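Uncharacterized protein Atu1735 (Agrobacterium tumefaciens str., PDB 2PPX) is of unknown function but, as an XRE-family-like helix-turn-helix protein, probably binds DNA and may regulate transcription. Local coordinates at the interface of chains A and B. Coordinates in Å, arbitrary orientation; residue numbers count along the deposited sequence, not the author numbering. Chains: chain A/B, Uncharacterized protein Atu1735.

The interface of chains A and B. Residues chain A 53-56, 77; chain B 72-73, 76.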
ATOM      1  N   TYR A  53      10.077 -12.175  -7.964  1.00 61.97           N
ATOM      2  CA  TYR A  53       9.162 -12.143  -6.816  1.00 63.10           C
ATOM      3  C   TYR A  53       7.991 -11.168  -6.914  1.00 63.06           C
ATOM      4  O   TYR A  53       7.246 -11.008  -5.948  1.00 63.52           O
ATOM      5  CB  TYR A  53       9.958 -11.954  -5.501  1.00 61.74           C
ATOM      6  CG  TYR A  53      10.885 -13.124  -5.281  1.00 62.24           C
ATOM      7  CD1 TYR A  53      10.374 -14.406  -5.026  1.00 61.48           C
ATOM      8  CD2 TYR A  53      12.271 -12.971  -5.373  1.00 60.92           C
ATOM      9  CE1 TYR A  53      11.227 -15.502  -4.852  1.00 61.43           C
ATOM     10  CE2 TYR A  53      13.145 -14.067  -5.174  1.00 61.45           C
ATOM     11  CZ  TYR A  53      12.596 -15.328  -4.936  1.00 62.12           C
ATOM     12  OH  TYR A  53      13.391 -16.422  -4.769  1.00 61.41           O
ATOM     13  N   HIS A  54       7.816 -10.557  -8.091  1.00 63.58           N
ATOM     14  CA  HIS A  54       6.688  -9.664  -8.390  1.00 63.26           C
ATOM     15  C   HIS A  54       6.582  -8.486  -7.425  1.00 63.44           C
ATOM     16  O   HIS A  54       5.501  -8.160  -6.921  1.00 63.26           O
ATOM     17  CB  HIS A  54       5.375 -10.449  -8.474  1.00 64.29           C
ATOM     18  CG  HIS A  54       5.402 -11.560  -9.488  1.00 63.09           C
ATOM     19  ND1 HIS A  54       4.330 -11.855 -10.291  1.00 66.52           N
ATOM     20  CD2 HIS A  54       6.393 -12.398  -9.867  1.00 65.76           C
ATOM     21  CE1 HIS A  54       4.640 -12.856 -11.099  1.00 66.22           C
ATOM     22  NE2 HIS A  54       5.888 -13.206 -10.862  1.00 64.16           N
ATOM     23  N   ILE A  55       7.721  -7.866  -7.155  1.00 63.76           N
ATOM     24  CA  ILE A  55       7.752  -6.635  -6.350  1.00 63.65           C
ATOM     25  C   ILE A  55       8.187  -5.504  -7.295  1.00 62.53           C
ATOM     26  O   ILE A  55       9.263  -5.560  -7.861  1.00 63.02           O
ATOM     27  CB  ILE A  55       8.705  -6.757  -5.179  1.00 64.18           C
ATOM     28  CG1 ILE A  55       8.238  -7.899  -4.225  1.00 64.71           C
ATOM     29  CG2 ILE A  55       8.836  -5.410  -4.410  1.00 64.39           C
ATOM     30  CD1 ILE A  55       9.307  -8.355  -3.300  1.00 65.22           C
ATOM     31  N   PRO A  56       7.338  -4.493  -7.476  1.00 61.72           N
ATOM     32  CA  PRO A  56       7.659  -3.423  -8.453  1.00 60.94           C
ATOM     33  C   PRO A  56       9.019  -2.799  -8.082  1.00 59.76           C
ATOM     34  O   PRO A  56       9.376  -2.703  -6.909  1.00 59.56           O
ATOM     35  CB  PRO A  56       6.499  -2.417  -8.284  1.00 61.59           C
ATOM     36  CG  PRO A  56       5.381  -3.234  -7.687  1.00 62.52           C
ATOM     37  CD  PRO A  56       6.068  -4.247  -6.767  1.00 62.02           C
ATOM     38  N   TYR A  77       5.353 -11.829   3.282  1.00 60.08           N
ATOM     39  CA  TYR A  77       5.802 -12.366   1.985  1.00 60.23           C
ATOM     40  C   TYR A  77       7.340 -12.498   1.909  1.00 60.23           C
ATOM     41  O   TYR A  77       7.860 -13.499   1.435  1.00 60.58           O
ATOM     42  CB  TYR A  77       5.261 -11.465   0.858  1.00 60.50           C
ATOM     43  CG  TYR A  77       5.653 -11.919  -0.542  1.00 60.67           C
ATOM     44  CD1 TYR A  77       5.663 -13.274  -0.889  1.00 60.47           C
ATOM     45  CD2 TYR A  77       5.979 -10.981  -1.517  1.00 62.23           C
ATOM     46  CE1 TYR A  77       6.024 -13.673  -2.158  1.00 61.78           C
ATOM     47  CE2 TYR A  77       6.332 -11.364  -2.796  1.00 61.43           C
ATOM     48  CZ  TYR A  77       6.349 -12.700  -3.114  1.00 62.20           C
ATOM     49  OH  TYR A  77       6.726 -13.084  -4.374  1.00 59.09           O
TER
ATOM     50  N   GLN B  72       0.719  -5.578  -6.059  1.00 61.89           N
ATOM     51  CA  GLN B  72       1.428  -6.677  -6.751  1.00 63.12           C
ATOM     52  C   GLN B  72       2.091  -7.667  -5.779  1.00 61.14           C
ATOM     53  O   GLN B  72       1.888  -8.896  -5.944  1.00 59.85           O
ATOM     54  CB  GLN B  72       2.382  -6.198  -7.877  1.00 61.62           C
ATOM     55  CG  GLN B  72       2.841  -7.374  -8.789  1.00 67.19           C
ATOM     56  CD  GLN B  72       3.929  -7.039  -9.850  1.00 67.73           C
ATOM     57  OE1 GLN B  72       4.484  -5.930  -9.907  1.00 72.72           O
ATOM     58  NE2 GLN B  72       4.210  -8.022 -10.717  1.00 71.01           N
ATOM     59  N   PRO B  73       2.840  -7.147  -4.754  1.00 59.75           N
ATOM     60  CA  PRO B  73       3.446  -8.102  -3.781  1.00 59.62           C
ATOM     61  C   PRO B  73       2.375  -8.901  -3.056  1.00 59.35           C
ATOM     62  O   PRO B  73       2.558 -10.072  -2.823  1.00 58.37           O
ATOM     63  CB  PRO B  73       4.209  -7.178  -2.789  1.00 59.48           C
ATOM     64  CG  PRO B  73       4.476  -5.945  -3.583  1.00 58.16           C
ATOM     65  CD  PRO B  73       3.214  -5.752  -4.416  1.00 58.83           C
ATOM     66  N   ALA B  76       1.085 -11.721  -5.308  1.00 58.10           N
ATOM     67  CA  ALA B  76       2.118 -12.774  -5.368  1.00 58.17           C
ATOM     68  C   ALA B  76       2.050 -13.611  -4.084  1.00 58.50           C
ATOM     69  O   ALA B  76       2.065 -14.839  -4.116  1.00 58.08           O
ATOM     70  CB  ALA B  76       3.482 -12.155  -5.551  1.00 57.19           C
TER
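B:Gln72 extends its side chain past the backbone of A:His54 because CG stands anti to the backbone N (chi1 -166°) and the chain beyond stays straight, while A:Tyr77, with CG likewise anti to N (chi1 -180°), directs its phenol toward B:Ala76. The motif is the helix-turn-helix of the XRE family: on chain A the contact comes from the turn 54-56, which links helix 46-53 to helix 57-64, the likely recognition helix, and from A:Tyr77 of helix 72-83; on chain B it comes from the first turns of helix 72-83. The patch hides 246 Å² of protein surface and recurs with the chains exchanged about the two-fold axis, although the coordinates alone do not establish that this pairing is physiological. The carbonyl oxygen A:His54 O lies 3.3 Å from the aliphatic B:Gln72 CG, a van der Waals contact. The amide nitrogen B:Gln72 NE2 is 3.5 Å from the methylene A:His54 CB. These two side chains run at about a right angle, and their imidazole and amide planes differ by 65°, which excludes a parallel stack. The other branch of the amide, the carbonyl oxygen B:Gln72 OE1, lies 3.6 Å from A:Pro56 CG, the two side chains passing in opposite directions. Proline meets proline through A:Pro56 CD and B:Pro73 CG, 3.9 Å apart, again with a crossing near a right angle. A:His54 has a left-handed backbone, a conformation that redirects the chain after the helix. Further along helix 72-83, the methyl B:Ala76 CB sits 3.6 Å from the phenolic A:Tyr77 OH and also touches A:His54 CB. That hydroxyl donates a hydrogen bond of 2.7 Å to A:Tyr53 O, the carbonyl at the end of helix 46-53. The acceptor lies in plane at the edge of the tyrosine ring, whereas the donor is tilted from the carbonyl plane; the bond thus ties the phenol to the turn and helps fix its position beside B:Ala76.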